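Local coordinates for protein capsid (Human calicivirus NLV/Boxer/2001/US, PDB 4RDL) that forms the protruding domain of the norovirus capsid, a dimer that binds histo-blood group glycans such as Lewis y and so probably attaches the virus to host cells, at residues F269-Y272 and Y276-C279; R76-N81 and G85-E90; H139-T144 and S176-A181; Y216-F221 and N226-C231. All blocks are in the same frame, centred on the assembly; numbering follows the deposited sequence.

Contacts 1 and 4 are buried hairpins of one antiparallel sheet. Their strands 276-279 and 213-220 are neighbours in it, and the contacts meet where Met277 CE packs on Phe217 CZ. Contacts 2 and 3 reach the other sheet through its adjacent strands 72-80 and 167-177, nearest atoms about 7 Å apart. The centres of contacts 1 and 2 lie about 40 Å apart, on opposite sides of the chain's centre. Chemistry follows place: sulfur and aromatic packing inside contact 1, a ring over glycine in partly buried contact 2, an arginine on a tyrosine beside the glycan in surface contact 3, and apolar pairs in contact 4, whose turn end, at Thr220 and Pro227, meets the second subunit.

Contact 1 of 4, residues F269-Y272 and Y276-C279; sequences FKMY and YMTC
Tyr276 and Tyr272 lie on the same face of a tight antiparallel hairpin, their rings nearly parallel, planes 19° apart, but slid so far that they barely overlap. The contact is made by the CB of Tyr272, 3.7 Å from CE2 of Tyr276, while the phenol end of Tyr276 reaches CG and CD2 of Tyr272. With chi1 at 68°, Tyr276 carries CG between its backbone N and carbonyl carbon, which sends the ring back across to its partner. Thr278 OG1 comes in at the edge of the Tyr272 ring, in its plane, 3.6 Å from CE2. On the other face Met277 SD sits 4.5 Å from the centroid of the Phe269 ring, an oblique Met-aromatic contact, and Met277 CB meets Met271 CG at 3.8 Å. Lys270 and Thr278 form a hydrogen-bonded pair, Thr278 N to Lys270 O at 2.8 Å. Strand 213-220 continues the sheet beyond 276-279. Tyr272 OH and Thr278 OG1 hydrogen-bond to Glu212, and Lys270 NZ, its salt-bridge partner, also bonds to the carbonyls of Arg304 and Tyr306. One face is thus apolar and sulfur-rich, while on the other the polar ends of Lys270, Tyr272 and Thr278 meet at one carboxylate, probably stabilising its charge.

Contact 2 of 4, residues R76-N81 and G85-E90; sequences RIFNNN and GVNLAE
The ring of Phe78 lies over Gly85, whose CA stands 3.4 Å above the ring plane, offset toward the rim. This is a CH-pi contact, 3.6 Å from Gly85 CA to the ring centroid and 20° off the normal. At the edge, in the ring plane, is the backbone N of Asn87. The Asn87 side-chain amide approaches obliquely, ND2 3.4 Å from Phe78 CD2, with amide and ring planes 27° apart. Phe78 reaches across because chi1 of 65° sets CG between its own N and carbonyl carbon, turning the ring over the neighbouring strand, where the lack of a side chain on Gly85 lets it lie directly against the backbone. The two residues form an antiparallel hydrogen-bonded pair of the hairpin made by strands 72-80 and 83-89, part of an antiparallel sheet in which strand 151-154 follows 83-89. Phe78 N to Gly85 O is the shorter bond of the pair at 2.8 Å, and Gly85 N to Phe78 O measures 3.0 Å. Arg76 and Asn87 make the next hydrogen-bonded pair, Asn87 N to Arg76 O at 2.9 Å. Between these pairs, on the opposite face, Ile77 CG1 touches Val86 CG2 at 3.9 Å, and both side chains also pack on Leu154. The guanidinium of Arg76 leads away from the hairpin, its NH1 hydrogen-bonded to the carbonyl of Gly165.

Contact 3 of 4, residues H139-T144 and S176-A181; sequences HSYDAT and SNRTGA. With GAL (beta-D-galactopyranose), chain C; FUC (alpha-L-fucopyranose), chain B.
The end of strand 167-177 and the type II turn 178-181 carry part of the glycan pocket, and loop 139-144 packs against Arg178. Arg178 CD is centred over one face of the Tyr141 ring, a CH-pi contact 3.5 Å from the centroid, and the guanidinium continues nearly parallel over the rim at CD1, planes 9° apart. The extended chain, CG anti to the backbone N (chi1 170°), brings NE to 3.4 Å from Tyr141 CE1. Asp142 OD1 forms a long salt bridge, 3.7 Å, to Arg178 NH2 from well out of the guanidinium plane; a water accepts weakly from NH2 and donates to OD1. Tyr141 OH bonds to Asp114, itself a galactose partner, and Arg178 NH1 to Asn112. Ser176 OG, also bonded to His116, lies 2.7 Å from galactose O4 and near O3. Asn177 O accepts from galactose O4, and OD1 from fucose O3 at 2.6 Å; ND2 donates to Ala181 O, which probably fixes the amide so that OD1 faces the fucose. Thr179 OG1 hydrogen-bonds galactose O6. Strand end and turn thus give part of the sugars' grip, beside Asp114 and Gly130 of the second subunit; packing, charge and water join the loop, the stacked guanidinium probably adding a cation-pi component.

Contact 4 of 4, residues Y216-F221 and N226-C231; sequences YFTSTF and NPKVPC
Chi1 of 177° turns the Phe221 ring so that CD2 lies 4.0 Å from CG2 of Val229, whose own chi1 of 172° sets CG2 opposite its carbonyl carbon, facing Phe221. Phe221 CB is 3.8 Å from the same Val229 CG2, and the two side chains run side by side, pointing the same way. Cys231 instead takes chi1 of 71°, which places SG between its N and carbonyl carbon, 3.8 Å from CB of Phe217. On the other face of the hairpin, Tyr216 CB meets Pro230 CB at 3.9 Å, and Lys228 lays its CG against CB of Thr218 at 3.8 Å. Strands 213-220 and 228-231 are antiparallel, with two hydrogen-bonded pairs. Phe217 and Cys231 are joined by bonds in both directions, Phe217 N to Cys231 O at 2.8 Å, and so are Ser219 and Val229, where Val229 N to Ser219 O is also 2.8 Å. Toward the turn the ladder weakens: Phe221 N to Pro227 O is a weak bond, and a water donates both to Pro227 O, at 2.8 Å, and to Thr220 OG1. Asp34 bonds to the hydroxyls of Thr218 and Thr220, while Ser219 OG is held by Leu32 O and Asn26. Thr220 and Pro227 pack on Pro124 and Leu127 of the second subunit, so the turn end of the hairpin meets the dimer partner. Pro230 has no N-H to give, yet the ladder loses nothing there, since its place in a non-hydrogen-bonded pair asks for no donor toward strand 213-220.

Contact 1 of 4, residues F269-Y272 and Y276-C279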
loop_
_atom_site.group_PDB
_atom_site.type_symbol
_atom_site.label_atom_id
_atom_site.label_comp_id
_atom_site.label_asym_id
_atom_site.label_seq_id
_atom_site.Cartn_x
_atom_site.Cartn_y
_atom_site.Cartn_z
ATOM N N PHE A 269 -17.929 -17.147 -9.366
ATOM C CA PHE A 269 -18.279 -16.320 -8.216
ATOM C C PHE A 269 -19.328 -15.305 -8.646
ATOM O O PHE A 269 -19.381 -14.920 -9.813
ATOM C CB PHE A 269 -17.037 -15.573 -7.704
ATOM C CG PHE A 269 -15.953 -16.477 -7.194
ATOM C CD1 PHE A 269 -15.832 -16.732 -5.838
ATOM C CD2 PHE A 269 -15.060 -17.081 -8.068
ATOM C CE1 PHE A 269 -14.831 -17.559 -5.358
ATOM C CE2 PHE A 269 -14.064 -17.924 -7.594
ATOM C CZ PHE A 269 -13.953 -18.155 -6.238
ATOM N N LYS A 270 -20.167 -14.873 -7.713
ATOM C CA LYS A 270 -21.107 -13.796 -7.992
ATOM C C LYS A 270 -20.767 -12.591 -7.129
ATOM O O LYS A 270 -20.681 -12.716 -5.904
ATOM C CB LYS A 270 -22.541 -14.255 -7.747
ATOM C CG LYS A 270 -23.027 -15.215 -8.845
ATOM C CD LYS A 270 -24.249 -16.026 -8.433
ATOM C CE LYS A 270 -25.495 -15.166 -8.302
ATOM N NZ LYS A 270 -26.649 -15.988 -7.850
ATOM N N MET A 271 -20.543 -11.437 -7.769
ATOM C CA MET A 271 -20.298 -10.187 -7.056
ATOM C C MET A 271 -21.598 -9.414 -6.982
ATOM O O MET A 271 -22.258 -9.206 -7.997
ATOM C CB MET A 271 -19.288 -9.305 -7.796
ATOM C CG MET A 271 -17.828 -9.650 -7.656
ATOM S SD MET A 271 -16.843 -8.128 -7.737
ATOM C CE MET A 271 -16.998 -7.560 -6.052
ATOM N N TYR A 272 -21.962 -8.960 -5.793
ATOM C CA TYR A 272 -23.201 -8.219 -5.628
ATOM C C TYR A 272 -22.914 -6.719 -5.564
ATOM O O TYR A 272 -21.795 -6.316 -5.236
ATOM C CB TYR A 272 -23.966 -8.737 -4.404
ATOM C CG TYR A 272 -24.527 -10.126 -4.642
ATOM C CD1 TYR A 272 -25.797 -10.297 -5.171
ATOM C CD2 TYR A 272 -23.768 -11.262 -4.381
ATOM C CE1 TYR A 272 -26.311 -11.562 -5.406
ATOM C CE2 TYR A 272 -24.269 -12.528 -4.616
ATOM C CZ TYR A 272 -25.540 -12.674 -5.134
ATOM O OH TYR A 272 -26.045 -13.938 -5.371
ATOM N N TYR A 276 -19.221 -7.174 -2.577
ATOM C CA TYR A 276 -18.659 -8.394 -2.004
ATOM C C TYR A 276 -18.961 -9.523 -2.973
ATOM O O TYR A 276 -19.752 -9.355 -3.913
ATOM C CB TYR A 276 -19.268 -8.696 -0.625
ATOM C CG TYR A 276 -20.733 -9.079 -0.677
ATOM C CD1 TYR A 276 -21.124 -10.411 -0.635
ATOM C CD2 TYR A 276 -21.727 -8.110 -0.768
ATOM C CE1 TYR A 276 -22.458 -10.771 -0.694
ATOM C CE2 TYR A 276 -23.067 -8.461 -0.823
ATOM C CZ TYR A 276 -23.423 -9.794 -0.783
ATOM O OH TYR A 276 -24.753 -10.155 -0.840
ATOM N N MET A 277 -18.336 -10.675 -2.780
ATOM C CA MET A 277 -18.652 -11.794 -3.655
ATOM C C MET A 277 -18.980 -13.073 -2.905
ATOM O O MET A 277 -18.654 -13.225 -1.727
ATOM C CB MET A 277 -17.599 -12.013 -4.751
ATOM C CG MET A 277 -16.322 -12.653 -4.307
ATOM S SD MET A 277 -15.123 -12.904 -5.661
ATOM C CE MET A 277 -14.547 -11.239 -6.000
ATOM N N THR A 278 -19.672 -13.971 -3.591
ATOM C CA THR A 278 -20.050 -15.246 -3.016
ATOM C C THR A 278 -19.607 -16.385 -3.911
ATOM O O THR A 278 -19.247 -16.179 -5.079
ATOM C CB THR A 278 -21.562 -15.363 -2.845
ATOM O OG1 THR A 278 -22.172 -15.363 -4.141
ATOM C CG2 THR A 278 -22.107 -14.206 -2.007
ATOM N N CYS A 279 -19.644 -17.586 -3.349
ATOM C CA CYS A 279 -19.416 -18.811 -4.091
ATOM C C CYS A 279 -20.306 -19.877 -3.480
ATOM O O CYS A 279 -20.904 -19.670 -2.427
ATOM C CB CYS A 279 -17.960 -19.256 -3.951
ATOM S SG CYS A 279 -17.537 -19.852 -2.276
#

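Contact 2 of 4, residues R76-N81 and G85-E90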
loop_
_atom_site.group_PDB
_atom_site.type_symbol
_atom_site.label_atom_id
_atom_site.label_comp_id
_atom_site.label_asym_id
_atom_site.label_seq_id
_atom_site.Cartn_x
_atom_site.Cartn_y
_atom_site.Cartn_z
ATOM N N ARG A 76 -2.140 14.723 16.030
ATOM C CA ARG A 76 -1.248 15.385 16.971
ATOM C C ARG A 76 -1.368 14.719 18.325
ATOM O O ARG A 76 -2.466 14.550 18.849
ATOM C CB ARG A 76 -1.577 16.873 17.077
ATOM C CG ARG A 76 -0.466 17.691 17.726
ATOM C CD ARG A 76 -0.705 19.204 17.547
ATOM N NE ARG A 76 -0.839 19.564 16.136
ATOM C CZ ARG A 76 0.184 19.821 15.326
ATOM N NH1 ARG A 76 1.424 19.798 15.792
ATOM N NH2 ARG A 76 -0.033 20.108 14.049
ATOM N N ILE A 77 -0.232 14.324 18.883
ATOM C CA ILE A 77 -0.223 13.696 20.199
ATOM C C ILE A 77 -0.452 14.752 21.277
ATOM O O ILE A 77 0.138 15.836 21.240
ATOM C CB ILE A 77 1.090 12.914 20.433
ATOM C CG1 ILE A 77 1.100 11.677 19.522
ATOM C CG2 ILE A 77 1.230 12.498 21.896
ATOM C CD1 ILE A 77 2.395 10.878 19.543
ATOM N N PHE A 78 -1.323 14.434 22.227
ATOM C CA PHE A 78 -1.602 15.325 23.343
ATOM C C PHE A 78 -1.451 14.628 24.680
ATOM O O PHE A 78 -1.381 13.404 24.757
ATOM C CB PHE A 78 -3.004 15.935 23.218
ATOM C CG PHE A 78 -4.138 14.936 23.324
ATOM C CD1 PHE A 78 -4.580 14.480 24.563
ATOM C CD2 PHE A 78 -4.799 14.497 22.181
ATOM C CE1 PHE A 78 -5.634 13.586 24.655
ATOM C CE2 PHE A 78 -5.854 13.618 22.263
ATOM C CZ PHE A 78 -6.275 13.153 23.501
ATOM N N ASN A 79 -1.400 15.430 25.735
ATOM C CA ASN A 79 -1.375 14.937 27.099
ATOM C C ASN A 79 -2.279 15.853 27.893
ATOM O O ASN A 79 -2.026 17.053 27.996
ATOM C CB ASN A 79 0.054 14.966 27.659
ATOM C CG ASN A 79 0.127 14.558 29.118
ATOM O OD1 ASN A 79 -0.485 13.579 29.537
ATOM N ND2 ASN A 79 0.895 15.301 29.895
ATOM N N ASN A 80 -3.359 15.291 28.417
ATOM C CA ASN A 80 -4.336 16.073 29.156
ATOM C C ASN A 80 -4.957 15.256 30.268
ATOM O O ASN A 80 -5.351 14.110 30.063
ATOM C CB ASN A 80 -5.432 16.563 28.217
ATOM C CG ASN A 80 -6.468 17.406 28.928
ATOM O OD1 ASN A 80 -7.375 16.884 29.573
ATOM N ND2 ASN A 80 -6.338 18.720 28.812
ATOM N N ASN A 81 -5.047 15.853 31.451
ATOM C CA ASN A 81 -5.701 15.208 32.578
ATOM C C ASN A 81 -5.083 13.842 32.885
ATOM O O ASN A 81 -5.787 12.896 33.233
ATOM C CB ASN A 81 -7.202 15.076 32.301
ATOM C CG ASN A 81 -8.006 14.781 33.553
ATOM O OD1 ASN A 81 -7.528 14.963 34.672
ATOM N ND2 ASN A 81 -9.241 14.327 33.368
ATOM N N GLY A 85 -3.056 10.951 24.163
ATOM C CA GLY A 85 -3.969 10.643 23.085
ATOM C C GLY A 85 -3.504 11.230 21.776
ATOM O O GLY A 85 -2.450 11.882 21.698
ATOM N N VAL A 86 -4.299 11.000 20.737
ATOM C CA VAL A 86 -4.076 11.638 19.447
ATOM C C VAL A 86 -5.342 12.367 19.000
ATOM O O VAL A 86 -6.446 11.800 19.055
ATOM C CB VAL A 86 -3.647 10.610 18.362
ATOM C CG1 VAL A 86 -3.624 11.263 16.988
ATOM C CG2 VAL A 86 -2.288 10.017 18.700
ATOM N N ASN A 87 -5.173 13.628 18.587
ATOM C CA ASN A 87 -6.200 14.356 17.855
ATOM C C ASN A 87 -6.059 14.017 16.386
ATOM O O ASN A 87 -5.071 14.392 15.752
ATOM C CB ASN A 87 -6.040 15.872 18.055
ATOM C CG ASN A 87 -6.380 16.310 19.458
ATOM O OD1 ASN A 87 -7.432 15.964 19.984
ATOM N ND2 ASN A 87 -5.468 17.060 20.086
ATOM N N LEU A 88 -7.046 13.309 15.847
ATOM C CA LEU A 88 -6.939 12.720 14.517
ATOM C C LEU A 88 -7.151 13.704 13.373
ATOM O O LEU A 88 -7.915 14.667 13.483
ATOM C CB LEU A 88 -7.933 11.566 14.379
ATOM C CG LEU A 88 -7.721 10.353 15.288
ATOM C CD1 LEU A 88 -8.964 9.457 15.311
ATOM C CD2 LEU A 88 -6.488 9.568 14.843
ATOM N N ALA A 89 -6.454 13.430 12.274
ATOM C CA ALA A 89 -6.651 14.110 11.007
ATOM C C ALA A 89 -6.703 13.060 9.899
ATOM O O ALA A 89 -6.437 11.873 10.140
ATOM C CB ALA A 89 -5.508 15.102 10.755
ATOM N N GLU A 90 -7.031 13.478 8.679
ATOM C CA GLU A 90 -6.863 12.579 7.537
ATOM C C GLU A 90 -5.370 12.354 7.284
ATOM O O GLU A 90 -4.529 13.156 7.710
ATOM C CB GLU A 90 -7.544 13.145 6.296
ATOM C CG GLU A 90 -9.032 13.415 6.477
ATOM C CD GLU A 90 -9.883 12.144 6.554
ATOM O OE1 GLU A 90 -9.418 11.063 6.128
ATOM O OE2 GLU A 90 -11.029 12.226 7.050
#

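Contact 3 of 4, residues H139-T144 and S176-A181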
loop_
_atom_site.group_PDB
_atom_site.type_symbol
_atom_site.label_atom_id
_atom_site.label_comp_id
_atom_site.label_asym_id
_atom_site.label_seq_id
_atom_site.Cartn_x
_atom_site.Cartn_y
_atom_site.Cartn_z
ATOM N N HIS A 139 -5.963 1.146 22.389
ATOM C CA HIS A 139 -7.119 0.278 22.600
ATOM C C HIS A 139 -8.260 0.706 21.694
ATOM O O HIS A 139 -8.667 1.868 21.719
ATOM C CB HIS A 139 -7.603 0.388 24.050
ATOM C CG HIS A 139 -6.627 -0.133 25.056
ATOM N ND1 HIS A 139 -6.788 0.056 26.413
ATOM C CD2 HIS A 139 -5.485 -0.843 24.907
ATOM C CE1 HIS A 139 -5.786 -0.518 27.055
ATOM N NE2 HIS A 139 -4.982 -1.073 26.167
ATOM N N SER A 140 -8.803 -0.224 20.909
ATOM C CA SER A 140 -10.012 0.079 20.140
ATOM C C SER A 140 -11.253 -0.287 20.963
ATOM O O SER A 140 -12.128 -1.045 20.522
ATOM C CB SER A 140 -10.013 -0.593 18.762
ATOM O OG SER A 140 -9.824 -1.988 18.866
ATOM N N TYR A 141 -11.303 0.258 22.174
ATOM C CA TYR A 141 -12.387 0.011 23.117
ATOM C C TYR A 141 -12.288 1.021 24.248
ATOM O O TYR A 141 -11.290 1.744 24.337
ATOM C CB TYR A 141 -12.357 -1.434 23.652
ATOM C CG TYR A 141 -11.039 -1.892 24.247
ATOM C CD1 TYR A 141 -10.783 -1.762 25.611
ATOM C CD2 TYR A 141 -10.051 -2.470 23.444
ATOM C CE1 TYR A 141 -9.585 -2.191 26.161
ATOM C CE2 TYR A 141 -8.844 -2.899 23.982
ATOM C CZ TYR A 141 -8.621 -2.763 25.341
ATOM O OH TYR A 141 -7.435 -3.189 25.887
ATOM N N ASP A 142 -13.322 1.044 25.096
ATOM C CA ASP A 142 -13.523 2.031 26.167
ATOM C C ASP A 142 -13.973 3.383 25.615
ATOM O O ASP A 142 -13.769 3.684 24.438
ATOM C CB ASP A 142 -12.285 2.194 27.065
ATOM C CG ASP A 142 -11.977 0.950 27.872
ATOM O OD1 ASP A 142 -12.899 0.137 28.123
ATOM O OD2 ASP A 142 -10.809 0.789 28.267
ATOM N N ALA A 143 -14.593 4.187 26.471
ATOM C CA ALA A 143 -15.164 5.463 26.050
ATOM C C ALA A 143 -14.107 6.402 25.471
ATOM O O ALA A 143 -14.423 7.285 24.673
ATOM C CB ALA A 143 -15.889 6.124 27.209
ATOM N N THR A 144 -12.855 6.208 25.885
ATOM C CA THR A 144 -11.750 7.037 25.416
ATOM C C THR A 144 -11.291 6.673 23.998
ATOM O O THR A 144 -10.445 7.354 23.419
ATOM C CB THR A 144 -10.560 6.974 26.378
ATOM O OG1 THR A 144 -10.315 5.610 26.750
ATOM C CG2 THR A 144 -10.864 7.775 27.634
ATOM N N SER A 176 -3.109 -7.506 19.180
ATOM C CA SER A 176 -3.339 -8.560 20.161
ATOM C C SER A 176 -4.707 -8.398 20.824
ATOM O O SER A 176 -5.363 -7.358 20.682
ATOM C CB SER A 176 -2.231 -8.580 21.218
ATOM O OG SER A 176 -2.213 -7.363 21.934
ATOM N N ASN A 177 -5.141 -9.432 21.540
ATOM C CA ASN A 177 -6.434 -9.377 22.208
ATOM C C ASN A 177 -6.446 -8.428 23.397
ATOM O O ASN A 177 -5.423 -8.189 24.047
ATOM C CB ASN A 177 -6.872 -10.770 22.662
ATOM C CG ASN A 177 -5.991 -11.325 23.766
ATOM O OD1 ASN A 177 -4.825 -11.638 23.538
ATOM N ND2 ASN A 177 -6.553 -11.470 24.967
ATOM N N ARG A 178 -7.623 -7.880 23.665
ATOM C CA ARG A 178 -7.889 -7.179 24.911
ATOM C C ARG A 178 -7.901 -8.196 26.041
ATOM O O ARG A 178 -8.471 -9.277 25.897
ATOM C CB ARG A 178 -9.257 -6.507 24.812
ATOM C CG ARG A 178 -9.786 -5.940 26.096
ATOM C CD ARG A 178 -11.188 -5.415 25.887
ATOM N NE ARG A 178 -11.679 -4.759 27.090
ATOM C CZ ARG A 178 -12.819 -4.086 27.167
ATOM N NH1 ARG A 178 -13.599 -3.979 26.101
ATOM N NH2 ARG A 178 -13.174 -3.519 28.314
ATOM N N THR A 179 -7.267 -7.857 27.155
ATOM C CA THR A 179 -7.308 -8.730 28.319
ATOM C C THR A 179 -8.743 -9.127 28.641
ATOM O O THR A 179 -9.627 -8.278 28.723
ATOM C CB THR A 179 -6.690 -8.056 29.549
ATOM O OG1 THR A 179 -5.316 -7.750 29.282
ATOM C CG2 THR A 179 -6.776 -8.980 30.763
ATOM N N GLY A 180 -8.968 -10.426 28.822
ATOM C CA GLY A 180 -10.287 -10.926 29.163
ATOM C C GLY A 180 -11.165 -11.234 27.964
ATOM O O GLY A 180 -12.287 -11.709 28.126
ATOM N N ALA A 181 -10.662 -10.964 26.762
ATOM C CA ALA A 181 -11.433 -11.202 25.548
ATOM C C ALA A 181 -10.623 -11.989 24.530
ATOM O O ALA A 181 -9.395 -12.027 24.597
ATOM C CB ALA A 181 -11.887 -9.876 24.942
HETATM C C1 GAL C . -0.325 -8.546 26.825
HETATM C C2 GAL C . -0.277 -7.586 25.657
HETATM C C3 GAL C . -1.514 -6.771 25.558
HETATM C C4 GAL C . -2.687 -7.575 25.553
HETATM C C5 GAL C . -2.703 -8.451 26.764
HETATM C C6 GAL C . -3.849 -9.354 26.850
HETATM O O2 GAL C . 0.861 -6.743 25.812
HETATM O O3 GAL C . -1.445 -5.920 24.396
HETATM O O4 GAL C . -2.733 -8.382 24.332
HETATM O O5 GAL C . -1.478 -9.297 26.808
HETATM O O6 GAL C . -3.970 -10.058 27.996
HETATM C C1 FUC B . 0.278 -12.956 25.876
HETATM C C2 FUC B . -0.986 -13.674 25.481
HETATM C C3 FUC B . -1.972 -12.708 24.965
HETATM C C4 FUC B . -1.457 -11.946 23.864
HETATM C C5 FUC B . -0.171 -11.286 24.199
HETATM C C6 FUC B . 0.429 -10.679 23.036
HETATM O O2 FUC B . -1.512 -14.374 26.602
HETATM O O3 FUC B . -3.193 -13.394 24.601
HETATM O O4 FUC B . -1.260 -12.793 22.709
HETATM O O5 FUC B . 0.812 -12.250 24.795
HETATM O O HOH W 1 -15.084 -1.301 27.076
#

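Contact 4 of 4, residues Y216-F221 and N226-C231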
loop_
_atom_site.group_PDB
_atom_site.type_symbol
_atom_site.label_atom_id
_atom_site.label_comp_id
_atom_site.label_asym_id
_atom_site.label_seq_id
_atom_site.Cartn_x
_atom_site.Cartn_y
_atom_site.Cartn_z
ATOM N N TYR A 216 -14.060 -14.490 1.598
ATOM C CA TYR A 216 -13.058 -13.640 2.247
ATOM C C TYR A 216 -11.702 -13.839 1.605
ATOM O O TYR A 216 -11.279 -14.970 1.345
ATOM C CB TYR A 216 -12.976 -13.955 3.741
ATOM C CG TYR A 216 -14.283 -13.711 4.434
ATOM C CD1 TYR A 216 -14.667 -12.423 4.779
ATOM C CD2 TYR A 216 -15.160 -14.757 4.694
ATOM C CE1 TYR A 216 -15.867 -12.183 5.396
ATOM C CE2 TYR A 216 -16.365 -14.529 5.317
ATOM C CZ TYR A 216 -16.711 -13.237 5.669
ATOM O OH TYR A 216 -17.911 -12.988 6.293
ATOM N N PHE A 217 -11.041 -12.727 1.318
ATOM C CA PHE A 217 -9.664 -12.751 0.878
ATOM C C PHE A 217 -8.801 -12.644 2.114
ATOM O O PHE A 217 -9.056 -11.805 2.978
ATOM C CB PHE A 217 -9.435 -11.604 -0.104
ATOM C CG PHE A 217 -10.329 -11.692 -1.300
ATOM C CD1 PHE A 217 -9.951 -12.449 -2.399
ATOM C CD2 PHE A 217 -11.573 -11.082 -1.299
ATOM C CE1 PHE A 217 -10.797 -12.579 -3.483
ATOM C CE2 PHE A 217 -12.425 -11.208 -2.380
ATOM C CZ PHE A 217 -12.035 -11.948 -3.475
ATOM N N THR A 218 -7.787 -13.502 2.205
ATOM C CA THR A 218 -6.989 -13.625 3.420
ATOM C C THR A 218 -5.564 -13.166 3.226
ATOM O O THR A 218 -4.994 -13.274 2.133
ATOM C CB THR A 218 -6.926 -15.093 3.905
ATOM O OG1 THR A 218 -6.269 -15.899 2.917
ATOM C CG2 THR A 218 -8.332 -15.641 4.166
ATOM N N SER A 219 -4.984 -12.658 4.318
ATOM C CA SER A 219 -3.549 -12.426 4.402
ATOM C C SER A 219 -3.028 -12.932 5.730
ATOM O O SER A 219 -3.671 -12.761 6.772
ATOM C CB SER A 219 -3.222 -10.929 4.303
ATOM O OG SER A 219 -3.645 -10.390 3.065
ATOM N N THR A 220 -1.841 -13.521 5.698
ATOM C CA THR A 220 -1.142 -13.825 6.936
ATOM C C THR A 220 -0.547 -12.528 7.478
ATOM O O THR A 220 0.141 -11.797 6.766
ATOM C CB THR A 220 -0.053 -14.878 6.717
ATOM O OG1 THR A 220 -0.677 -16.104 6.304
ATOM C CG2 THR A 220 0.708 -15.122 8.002
ATOM N N PHE A 221 -0.848 -12.238 8.736
ATOM C CA PHE A 221 -0.525 -10.951 9.337
ATOM C C PHE A 221 -0.475 -11.176 10.844
ATOM O O PHE A 221 -1.161 -12.057 11.360
ATOM C CB PHE A 221 -1.619 -9.937 8.979
ATOM C CG PHE A 221 -1.422 -8.581 9.602
ATOM C CD1 PHE A 221 -0.724 -7.588 8.932
ATOM C CD2 PHE A 221 -1.942 -8.303 10.851
ATOM C CE1 PHE A 221 -0.538 -6.344 9.513
ATOM C CE2 PHE A 221 -1.768 -7.066 11.436
ATOM C CZ PHE A 221 -1.061 -6.085 10.767
ATOM N N ASN A 226 -4.738 -15.193 15.954
ATOM C CA ASN A 226 -5.499 -15.499 14.743
ATOM C C ASN A 226 -4.884 -14.775 13.557
ATOM O O ASN A 226 -5.422 -13.770 13.085
ATOM C CB ASN A 226 -6.966 -15.100 14.893
ATOM C CG ASN A 226 -7.852 -15.754 13.847
ATOM O OD1 ASN A 226 -7.376 -16.172 12.792
ATOM N ND2 ASN A 226 -9.143 -15.850 14.136
ATOM N N PRO A 227 -3.737 -15.277 13.080
ATOM C CA PRO A 227 -2.912 -14.536 12.120
ATOM C C PRO A 227 -3.379 -14.698 10.675
ATOM O O PRO A 227 -2.567 -14.862 9.765
ATOM C CB PRO A 227 -1.521 -15.142 12.322
ATOM C CG PRO A 227 -1.804 -16.555 12.742
ATOM C CD PRO A 227 -3.050 -16.473 13.600
ATOM N N LYS A 228 -4.689 -14.626 10.473
ATOM C CA LYS A 228 -5.261 -14.713 9.139
ATOM C C LYS A 228 -6.337 -13.639 9.035
ATOM O O LYS A 228 -7.438 -13.803 9.559
ATOM C CB LYS A 228 -5.844 -16.115 8.893
ATOM C CG LYS A 228 -6.441 -16.326 7.495
ATOM C CD LYS A 228 -6.982 -17.747 7.305
ATOM C CE LYS A 228 -5.865 -18.779 7.293
ATOM N NZ LYS A 228 -5.137 -18.836 5.989
ATOM N N VAL A 229 -6.003 -12.529 8.382
ATOM C CA VAL A 229 -6.917 -11.393 8.295
ATOM C C VAL A 229 -7.833 -11.528 7.085
ATOM O O VAL A 229 -7.362 -11.603 5.953
ATOM C CB VAL A 229 -6.153 -10.058 8.203
ATOM C CG1 VAL A 229 -7.117 -8.897 7.912
ATOM C CG2 VAL A 229 -5.361 -9.809 9.484
ATOM N N PRO A 230 -9.151 -11.593 7.332
ATOM C CA PRO A 230 -10.143 -11.698 6.256
ATOM C C PRO A 230 -10.629 -10.315 5.820
ATOM O O PRO A 230 -10.787 -9.428 6.662
ATOM C CB PRO A 230 -11.281 -12.450 6.933
ATOM C CG PRO A 230 -11.247 -11.914 8.352
ATOM C CD PRO A 230 -9.774 -11.672 8.668
ATOM N N CYS A 231 -10.854 -10.136 4.520
ATOM C CA CYS A 231 -11.476 -8.925 3.996
ATOM C C CYS A 231 -12.441 -9.323 2.874
ATOM O O CYS A 231 -12.378 -10.444 2.364
ATOM C CB CYS A 231 -10.424 -7.921 3.504
ATOM S SG CYS A 231 -9.583 -8.394 1.989
HETATM O O HOH W 2 -2.331 -17.348 8.466
#